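Local coordinates for protein xyloglucan-specific endo-beta-1,4-glucanase BoGH9A (PDB 6DHT) that hydrolyses internal beta-1,4-glucosidic linkages in the backbone of xyloglucan, releasing xyloglucan oligosaccharides, at residues L281-E286 with G291-A296; V449-A454 with D461-N466. All blocks are in the same frame, centred on the assembly; numbering follows the deposited sequence. Where two conformers were deposited one is given.

How the contacts relate
Both contacts join pieces of chain that are close in sequence, and both lie in the family 9 glycoside hydrolase domain, whose helices form an (alpha/alpha)6 barrel. Contact 1 comes first along the chain: it is the loop between helices 265-281 and 292-309, folded back on the start of the second helix. Contact 2 pairs helix 439-458 with helix 461-474, which follows it after a very short turn. The centres are 32 Å apart and the nearest atoms about 11 Å, so the two do not touch. Helix 176-192 borders both, Phe282 and Tyr453 each resting on it. Neither holds a catalytic or metal-binding residue, though the Phe282 side chain lies about 9 Å from a calcium ion.

Contact 1: residues L281-E286 with G291-A296; sequences LFASYE and GFSKRA
The helix-to-helix connection between helices 265-281 and 292-309 is fastened where Glu286 holds Gly291, the N-cap residue of the second. Gly291 N donates to Glu286 OE1 over 2.8 Å, almost straight at 175°, meeting the carboxylate on its syn side, somewhat out of the carboxylate plane. A bend at chi2 (-70°) brings the glutamate's end to this amide. Gly291's positive phi suits a residue without a side chain. The other oxygen, Glu286 OE2, accepts a hydrogen bond from a water at 2.6 Å, and this water accepts from Lys294 N, so one carboxylate serves two amides; its negative charge probably suits the positive end of the helix dipole. A second water links Phe282 O to Ser293 N.

On the buried side the rings form a T-shaped pair. The edge of Phe292 points at the face of Phe282, planes at 89°, with Phe292 CE2 3.6 Å from Phe282 CD1. Ser293, small enough to let Ala283 approach, sets CB 4.0 Å from Ala283 CA, and in one conformer its OG is hydrogen-bonded to Ser279 O. The connection, with a type I turn from Phe282 to Tyr285, belongs to the (alpha/alpha)6 barrel of family 9.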
ATOM      1  N   LEU A 281      -3.887 -18.426  -5.953  1.00 15.05           N
ATOM      2  CA  LEU A 281      -2.583 -17.976  -6.411  1.00 16.44           C
ATOM      3  C   LEU A 281      -1.457 -18.928  -6.073  1.00 15.72           C
ATOM      4  O   LEU A 281      -0.428 -18.911  -6.733  1.00 18.69           O
ATOM      5  CB  LEU A 281      -2.242 -16.599  -5.844  1.00 16.70           C
ATOM      6  CG  LEU A 281      -3.257 -15.486  -6.124  1.00 19.74           C
ATOM      7  CD1 LEU A 281      -2.719 -14.159  -5.566  1.00 16.23           C
ATOM      8  CD2 LEU A 281      -3.694 -15.390  -7.540  1.00 28.35           C
ATOM      9  N   PHE A 282      -1.616 -19.708  -4.999  1.00 16.68           N
ATOM     10  CA  PHE A 282      -0.564 -20.616  -4.576  1.00 16.62           C
ATOM     11  C   PHE A 282      -0.791 -22.057  -5.098  1.00 16.82           C
ATOM     12  O   PHE A 282       0.004 -22.937  -4.801  1.00 19.64           O
ATOM     13  CB  PHE A 282      -0.435 -20.602  -3.050  1.00 17.77           C
ATOM     14  CG  PHE A 282       0.291 -19.396  -2.515  1.00 15.48           C
ATOM     15  CD1 PHE A 282      -0.380 -18.198  -2.313  1.00 15.19           C
ATOM     16  CD2 PHE A 282       1.635 -19.468  -2.200  1.00 14.80           C
ATOM     17  CE1 PHE A 282       0.289 -17.082  -1.820  1.00 15.28           C
ATOM     18  CE2 PHE A 282       2.303 -18.360  -1.692  1.00 18.72           C
ATOM     19  CZ  PHE A 282       1.620 -17.176  -1.500  1.00 14.59           C
ATOM     20  N   ALA A 283      -1.840 -22.261  -5.882  1.00 17.21           N
ATOM     21  CA  ALA A 283      -2.146 -23.596  -6.449  1.00 17.66           C
ATOM     22  C   ALA A 283      -0.994 -24.165  -7.272  1.00 23.01           C
ATOM     23  O   ALA A 283      -0.746 -25.378  -7.237  1.00 22.41           O
ATOM     24  CB  ALA A 283      -3.389 -23.519  -7.296  1.00 19.10           C
ATOM     25  N   SER A 284      -0.293 -23.301  -8.003  1.00 20.61           N
ATOM     26  CA  SER A 284       0.857 -23.692  -8.808  1.00 21.14           C
ATOM     27  C   SER A 284       2.149 -23.897  -8.037  1.00 20.35           C
ATOM     28  O   SER A 284       3.145 -24.309  -8.637  1.00 25.15           O
ATOM     29  CB  SER A 284       1.122 -22.640  -9.895  1.00 28.30           C
ATOM     30  OG  SER A 284       0.033 -22.579 -10.793  1.00 40.69           O
ATOM     31  N   TYR A 285       2.163 -23.607  -6.734  1.00 18.62           N
ATOM     32  CA  TYR A 285       3.412 -23.590  -5.975  1.00 19.34           C
ATOM     33  C   TYR A 285       3.397 -24.580  -4.814  1.00 23.00           C
ATOM     34  O   TYR A 285       3.840 -24.296  -3.703  1.00 23.35           O
ATOM     35  CB  TYR A 285       3.730 -22.126  -5.541  1.00 17.29           C
ATOM     36  CG  TYR A 285       3.760 -21.204  -6.742  1.00 18.92           C
ATOM     37  CD1 TYR A 285       4.794 -21.280  -7.664  1.00 17.74           C
ATOM     38  CD2 TYR A 285       2.734 -20.290  -6.975  1.00 17.58           C
ATOM     39  CE1 TYR A 285       4.819 -20.479  -8.783  1.00 17.72           C
ATOM     40  CE2 TYR A 285       2.746 -19.477  -8.099  1.00 18.11           C
ATOM     41  CZ  TYR A 285       3.790 -19.572  -8.992  1.00 19.19           C
ATOM     42  OH  TYR A 285       3.830 -18.784 -10.118  1.00 21.33           O
ATOM     43  N   GLU A 286       2.909 -25.778  -5.119  1.00 22.42           N
ATOM     44  CA  GLU A 286       2.903 -26.864  -4.166  1.00 22.35           C
ATOM     45  C   GLU A 286       4.324 -27.297  -3.817  1.00 19.50           C
ATOM     46  O   GLU A 286       4.567 -27.793  -2.717  1.00 23.95           O
ATOM     47  CB  GLU A 286       2.119 -28.042  -4.737  1.00 26.07           C
ATOM     48  CG  GLU A 286       0.624 -27.805  -4.748  1.00 30.32           C
ATOM     49  CD  GLU A 286       0.015 -27.809  -3.347  1.00 36.83           C
ATOM     50  OE1 GLU A 286       0.559 -28.510  -2.449  1.00 28.73           O
ATOM     51  OE2 GLU A 286      -1.015 -27.114  -3.152  1.00 30.72           O
ATOM     52  N   GLY A 291       0.567 -28.040   0.329  1.00 23.10           N
ATOM     53  CA  GLY A 291      -0.648 -28.079   1.106  1.00 22.46           C
ATOM     54  C   GLY A 291      -1.291 -26.747   1.419  1.00 23.70           C
ATOM     55  O   GLY A 291      -2.406 -26.706   1.930  1.00 24.55           O
ATOM     56  N   PHE A 292      -0.625 -25.637   1.113  1.00 23.86           N
ATOM     57  CA  PHE A 292      -1.175 -24.357   1.548  1.00 21.43           C
ATOM     58  C   PHE A 292      -2.477 -23.983   0.824  1.00 17.05           C
ATOM     59  O   PHE A 292      -3.435 -23.515   1.435  1.00 18.48           O
ATOM     60  CB  PHE A 292      -0.128 -23.249   1.414  1.00 21.43           C
ATOM     61  CG  PHE A 292      -0.664 -21.877   1.698  1.00 20.28           C
ATOM     62  CD1 PHE A 292      -1.219 -21.560   2.922  1.00 18.37           C
ATOM     63  CD2 PHE A 292      -0.610 -20.905   0.720  1.00 19.68           C
ATOM     64  CE1 PHE A 292      -1.733 -20.314   3.154  1.00 18.52           C
ATOM     65  CE2 PHE A 292      -1.099 -19.634   0.961  1.00 18.49           C
ATOM     66  CZ  PHE A 292      -1.661 -19.343   2.161  1.00 17.86           C
ATOM     67  N   SER A 293      -2.514 -24.161  -0.489  1.00 17.91           N
ATOM     68  CA  SER A 293      -3.703 -23.801  -1.246  0.64 19.56           C
ATOM     69  C   SER A 293      -4.948 -24.448  -0.651  1.00 19.26           C
ATOM     70  O   SER A 293      -5.939 -23.776  -0.401  1.00 19.39           O
ATOM     71  CB  SER A 293      -3.561 -24.191  -2.715  0.64 20.78           C
ATOM     72  OG  SER A 293      -4.776 -23.959  -3.405  0.64 19.25           O
ATOM     73  N   LYS A 294      -4.887 -25.763  -0.421  1.00 22.23           N
ATOM     74  CA  LYS A 294      -6.004 -26.488   0.177  1.00 25.39           C
ATOM     75  C   LYS A 294      -6.333 -26.016   1.587  1.00 18.74           C
ATOM     76  O   LYS A 294      -7.486 -25.768   1.928  1.00 22.53           O
ATOM     77  CB  LYS A 294      -5.665 -27.979   0.196  1.00 26.70           C
ATOM     78  CG  LYS A 294      -6.783 -28.876   0.691  1.00 31.86           C
ATOM     79  CD  LYS A 294      -6.280 -30.306   0.881  1.00 42.90           C
ATOM     80  CE  LYS A 294      -7.403 -31.239   1.286  1.00 49.50           C
ATOM     81  NZ  LYS A 294      -8.335 -31.486   0.150  1.00 59.94           N
ATOM     82  N   ARG A 295      -5.310 -25.874   2.410  1.00 19.80           N
ATOM     83  CA  ARG A 295      -5.511 -25.395   3.772  1.00 20.75           C
ATOM     84  C   ARG A 295      -6.141 -24.000   3.818  1.00 18.38           C
ATOM     85  O   ARG A 295      -7.019 -23.725   4.626  1.00 19.18           O
ATOM     86  CB  ARG A 295      -4.172 -25.402   4.511  1.00 20.69           C
ATOM     87  CG  ARG A 295      -4.260 -24.940   5.921  1.00 25.45           C
ATOM     88  CD  ARG A 295      -2.936 -25.073   6.642  1.00 29.95           C
ATOM     89  NE  ARG A 295      -3.079 -24.641   8.033  1.00 33.43           N
ATOM     90  CZ  ARG A 295      -2.071 -24.319   8.835  1.00 30.38           C
ATOM     91  NH1 ARG A 295      -0.814 -24.357   8.388  1.00 31.12           N
ATOM     92  NH2 ARG A 295      -2.332 -23.935  10.079  1.00 35.79           N
ATOM     93  N   ALA A 296      -5.696 -23.110   2.933  1.00 20.93           N
ATOM     94  CA  ALA A 296      -6.208 -21.740   2.919  1.00 20.30           C
ATOM     95  C   ALA A 296      -7.686 -21.712   2.602  1.00 15.32           C
ATOM     96  O   ALA A 296      -8.459 -20.987   3.217  1.00 17.89           O
ATOM     97  CB  ALA A 296      -5.453 -20.919   1.885  1.00 18.15           C
TER
HETATM   98  O   HOH W   1      -0.010 -24.344  -2.144  1.00 24.28           O
HETATM   99  O   HOH W   2      -2.770 -27.525  -1.306  1.00 25.44           O

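Contact 2: residues V449-A454 with D461-N466; sequences VSLMYA and DVYLTN. With EDO (1,2-ethanediol), chain N.
Tyr463 and Ala454 meet where helices 439-458 and 461-474 pack as an antiparallel pair; the axes of 449-454 and 461-466 come within 7.6 Å, their directions at 159°. From its CB outward, Tyr463 lies against the first helix. CB touches Leu451 O at 3.4 Å, and CG comes 3.8 Å from Ala454 CB. With CG anti to the carbonyl carbon (chi1 -66°), the ring presents a face to this methyl, which stands 3.9 Å from the ring centroid and 17° off its normal, a CH-pi contact. CD1 is 4.2 Å from Leu451 CD2, which approaches obliquely, and CD2 lies 3.7 Å from Ala454 O. At the tip, OH is hydrogen-bonded to Asp413 of helix 395-416, which satisfies the polar end of a buried ring. With an alanine here, the Ala454 methyl is likely to lose the ring face that covers it, and Asp413 its phenol partner.

The small methyl of Ala454 lets the ring lie close over it. Leu451 reaches on to Asn466, its CD1 3.9 Å from Asn466 CB. The amide of Asn466 turns back to its own helix: ND2 donates to Val462 O at 2.9 Å, reaching it from the opposite face of the carbonyl plane to the backbone N of Asn466, while OD1 accepts from Arg469. On the outer side, a 1,2-ethanediol molecule, probably from crystallisation, donates through O1 to Asp461 OD1. Helix 395-416 packs against both helices, Ile416 touching both Leu451 and Asn466 and Ala412 touching Tyr463, and helix 176-192 packs on the first helix at Val449 and Tyr453.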
ATOM      1  N   VAL A 449      -3.978   3.820  -8.294  1.00 13.20           N
ATOM      2  CA  VAL A 449      -4.288   2.408  -8.546  1.00 12.13           C
ATOM      3  C   VAL A 449      -5.641   2.309  -9.267  1.00 13.02           C
ATOM      4  O   VAL A 449      -5.790   1.538 -10.227  1.00 12.35           O
ATOM      5  CB  VAL A 449      -4.310   1.601  -7.233  1.00 12.44           C
ATOM      6  CG1 VAL A 449      -4.816   0.176  -7.470  1.00 14.59           C
ATOM      7  CG2 VAL A 449      -2.937   1.528  -6.608  1.00 13.17           C
ATOM      8  N   SER A 450      -6.630   3.049  -8.782  1.00 13.00           N
ATOM      9  CA  SER A 450      -7.971   3.076  -9.378  1.00 11.99           C
ATOM     10  C   SER A 450      -7.915   3.532 -10.840  1.00 13.23           C
ATOM     11  O   SER A 450      -8.558   2.939 -11.737  1.00 14.16           O
ATOM     12  CB  SER A 450      -8.907   3.940  -8.556  1.00 12.04           C
ATOM     13  OG  SER A 450      -8.963   3.512  -7.222  1.00 15.31           O
ATOM     14  N   LEU A 451      -7.133   4.578 -11.115  1.00 13.67           N
ATOM     15  CA  LEU A 451      -6.966   5.063 -12.494  1.00 12.98           C
ATOM     16  C   LEU A 451      -6.278   4.047 -13.371  1.00 15.25           C
ATOM     17  O   LEU A 451      -6.616   3.901 -14.553  1.00 14.08           O
ATOM     18  CB  LEU A 451      -6.173   6.385 -12.465  1.00 13.82           C
ATOM     19  CG  LEU A 451      -6.961   7.557 -11.893  1.00 14.62           C
ATOM     20  CD1 LEU A 451      -6.042   8.725 -11.583  1.00 16.68           C
ATOM     21  CD2 LEU A 451      -8.071   7.990 -12.870  1.00 18.44           C
ATOM     22  N   MET A 452      -5.297   3.341 -12.836  1.00 13.54           N
ATOM     23  CA  MET A 452      -4.629   2.292 -13.574  1.00 14.46           C
ATOM     24  C   MET A 452      -5.645   1.188 -13.954  1.00 14.54           C
ATOM     25  O   MET A 452      -5.668   0.695 -15.089  1.00 13.83           O
ATOM     26  CB  MET A 452      -3.450   1.781 -12.719  1.00 17.07           C
ATOM     27  CG  MET A 452      -2.588   0.705 -13.335  1.00 14.71           C
ATOM     28  SD  MET A 452      -3.304  -0.954 -13.299  1.00 15.60           S
ATOM     29  CE  MET A 452      -3.373  -1.230 -11.515  1.00 17.06           C
ATOM     30  N   TYR A 453      -6.501   0.797 -13.012  1.00 14.25           N
ATOM     31  CA  TYR A 453      -7.551  -0.161 -13.350  1.00 15.24           C
ATOM     32  C   TYR A 453      -8.493   0.399 -14.409  1.00 16.40           C
ATOM     33  O   TYR A 453      -8.920  -0.324 -15.307  1.00 14.69           O
ATOM     34  CB  TYR A 453      -8.384  -0.542 -12.126  1.00 14.13           C
ATOM     35  CG  TYR A 453      -7.839  -1.726 -11.344  1.00 15.45           C
ATOM     36  CD1 TYR A 453      -8.148  -3.026 -11.712  1.00 15.84           C
ATOM     37  CD2 TYR A 453      -6.988  -1.536 -10.274  1.00 15.74           C
ATOM     38  CE1 TYR A 453      -7.636  -4.112 -11.005  1.00 16.40           C
ATOM     39  CE2 TYR A 453      -6.471  -2.605  -9.557  1.00 14.73           C
ATOM     40  CZ  TYR A 453      -6.795  -3.886  -9.940  1.00 15.01           C
ATOM     41  OH  TYR A 453      -6.295  -4.974  -9.247  1.00 15.67           O
ATOM     42  N   ALA A 454      -8.854   1.668 -14.330  1.00 13.98           N
ATOM     43  CA  ALA A 454      -9.711   2.248 -15.376  1.00 16.27           C
ATOM     44  C   ALA A 454      -9.060   2.185 -16.770  1.00 15.11           C
ATOM     45  O   ALA A 454      -9.749   1.894 -17.777  1.00 15.55           O
ATOM     46  CB  ALA A 454     -10.075   3.678 -15.030  1.00 17.08           C
ATOM     47  N   ASP A 461      -5.760   5.980 -22.645  1.00 20.43           N
ATOM     48  CA  ASP A 461      -4.473   6.417 -22.131  1.00 22.74           C
ATOM     49  C   ASP A 461      -4.602   7.504 -21.072  1.00 19.66           C
ATOM     50  O   ASP A 461      -3.769   7.579 -20.179  1.00 19.14           O
ATOM     51  CB  ASP A 461      -3.586   6.946 -23.270  1.00 22.07           C
ATOM     52  CG  ASP A 461      -3.019   5.846 -24.153  1.00 32.80           C
ATOM     53  OD1 ASP A 461      -2.844   4.701 -23.696  1.00 31.57           O
ATOM     54  OD2 ASP A 461      -2.711   6.140 -25.325  1.00 41.97           O
ATOM     55  N   VAL A 462      -5.635   8.339 -21.146  1.00 17.11           N
ATOM     56  CA  VAL A 462      -5.777   9.447 -20.204  1.00 19.45           C
ATOM     57  C   VAL A 462      -5.804   8.971 -18.746  1.00 16.78           C
ATOM     58  O   VAL A 462      -5.281   9.628 -17.855  1.00 17.16           O
ATOM     59  CB  VAL A 462      -7.023  10.313 -20.552  1.00 22.76           C
ATOM     60  CG1 VAL A 462      -8.310   9.539 -20.350  1.00 23.00           C
ATOM     61  CG2 VAL A 462      -7.031  11.604 -19.779  1.00 24.88           C
ATOM     62  N   TYR A 463      -6.409   7.818 -18.492  1.00 17.73           N
ATOM     63  CA  TYR A 463      -6.461   7.343 -17.119  1.00 15.63           C
ATOM     64  C   TYR A 463      -5.053   6.969 -16.621  1.00 15.89           C
ATOM     65  O   TYR A 463      -4.686   7.275 -15.481  1.00 14.72           O
ATOM     66  CB  TYR A 463      -7.361   6.124 -17.069  1.00 15.80           C
ATOM     67  CG  TYR A 463      -8.827   6.374 -17.379  1.00 16.47           C
ATOM     68  CD1 TYR A 463      -9.552   7.368 -16.752  1.00 18.15           C
ATOM     69  CD2 TYR A 463      -9.489   5.570 -18.290  1.00 19.49           C
ATOM     70  CE1 TYR A 463     -10.884   7.564 -17.022  1.00 22.27           C
ATOM     71  CE2 TYR A 463     -10.819   5.744 -18.554  1.00 19.14           C
ATOM     72  CZ  TYR A 463     -11.514   6.730 -17.930  1.00 22.90           C
ATOM     73  OH  TYR A 463     -12.850   6.913 -18.207  1.00 24.96           O
ATOM     74  N   LEU A 464      -4.282   6.303 -17.464  1.00 15.44           N
ATOM     75  CA  LEU A 464      -2.921   5.911 -17.118  1.00 16.09           C
ATOM     76  C   LEU A 464      -2.016   7.136 -16.959  1.00 18.23           C
ATOM     77  O   LEU A 464      -1.197   7.203 -16.045  1.00 15.08           O
ATOM     78  CB  LEU A 464      -2.377   4.936 -18.150  1.00 18.41           C
ATOM     79  CG  LEU A 464      -1.001   4.361 -17.858  1.00 20.66           C
ATOM     80  CD1 LEU A 464      -1.045   3.600 -16.555  1.00 22.39           C
ATOM     81  CD2 LEU A 464      -0.558   3.472 -18.986  1.00 23.47           C
ATOM     82  N   THR A 465      -2.193   8.120 -17.838  1.00 15.76           N
ATOM     83  CA  THR A 465      -1.420   9.342 -17.765  1.00 16.71           C
ATOM     84  C   THR A 465      -1.618   9.973 -16.406  1.00 16.46           C
ATOM     85  O   THR A 465      -0.653  10.468 -15.782  1.00 14.64           O
ATOM     86  CB  THR A 465      -1.865  10.299 -18.874  1.00 15.97           C
ATOM     87  OG1 THR A 465      -1.487   9.745 -20.126  1.00 18.20           O
ATOM     88  CG2 THR A 465      -1.179  11.643 -18.747  1.00 20.11           C
ATOM     89  N   ASN A 466      -2.855   9.986 -15.922  1.00 14.97           N
ATOM     90  CA  ASN A 466      -3.152  10.561 -14.632  1.00 14.09           C
ATOM     91  C   ASN A 466      -2.607   9.754 -13.438  1.00 13.28           C
ATOM     92  O   ASN A 466      -2.267  10.313 -12.398  1.00 13.81           O
ATOM     93  CB  ASN A 466      -4.653  10.871 -14.519  1.00 15.89           C
ATOM     94  CG  ASN A 466      -5.004  12.184 -15.191  1.00 14.90           C
ATOM     95  OD1 ASN A 466      -4.811  13.235 -14.591  1.00 17.66           O
ATOM     96  ND2 ASN A 466      -5.516  12.126 -16.408  1.00 18.02           N
TER
HETATM   97  C1  EDO N 613      -0.172   6.031 -22.368  1.00 40.55           C
HETATM   98  O1  EDO N 613      -0.760   4.734 -22.217  1.00 46.03           O
HETATM   99  C2  EDO N 613      -0.599   6.922 -21.207  1.00 34.93           C
HETATM  100  O2  EDO N 613       0.396   6.909 -20.175  1.00 37.39           O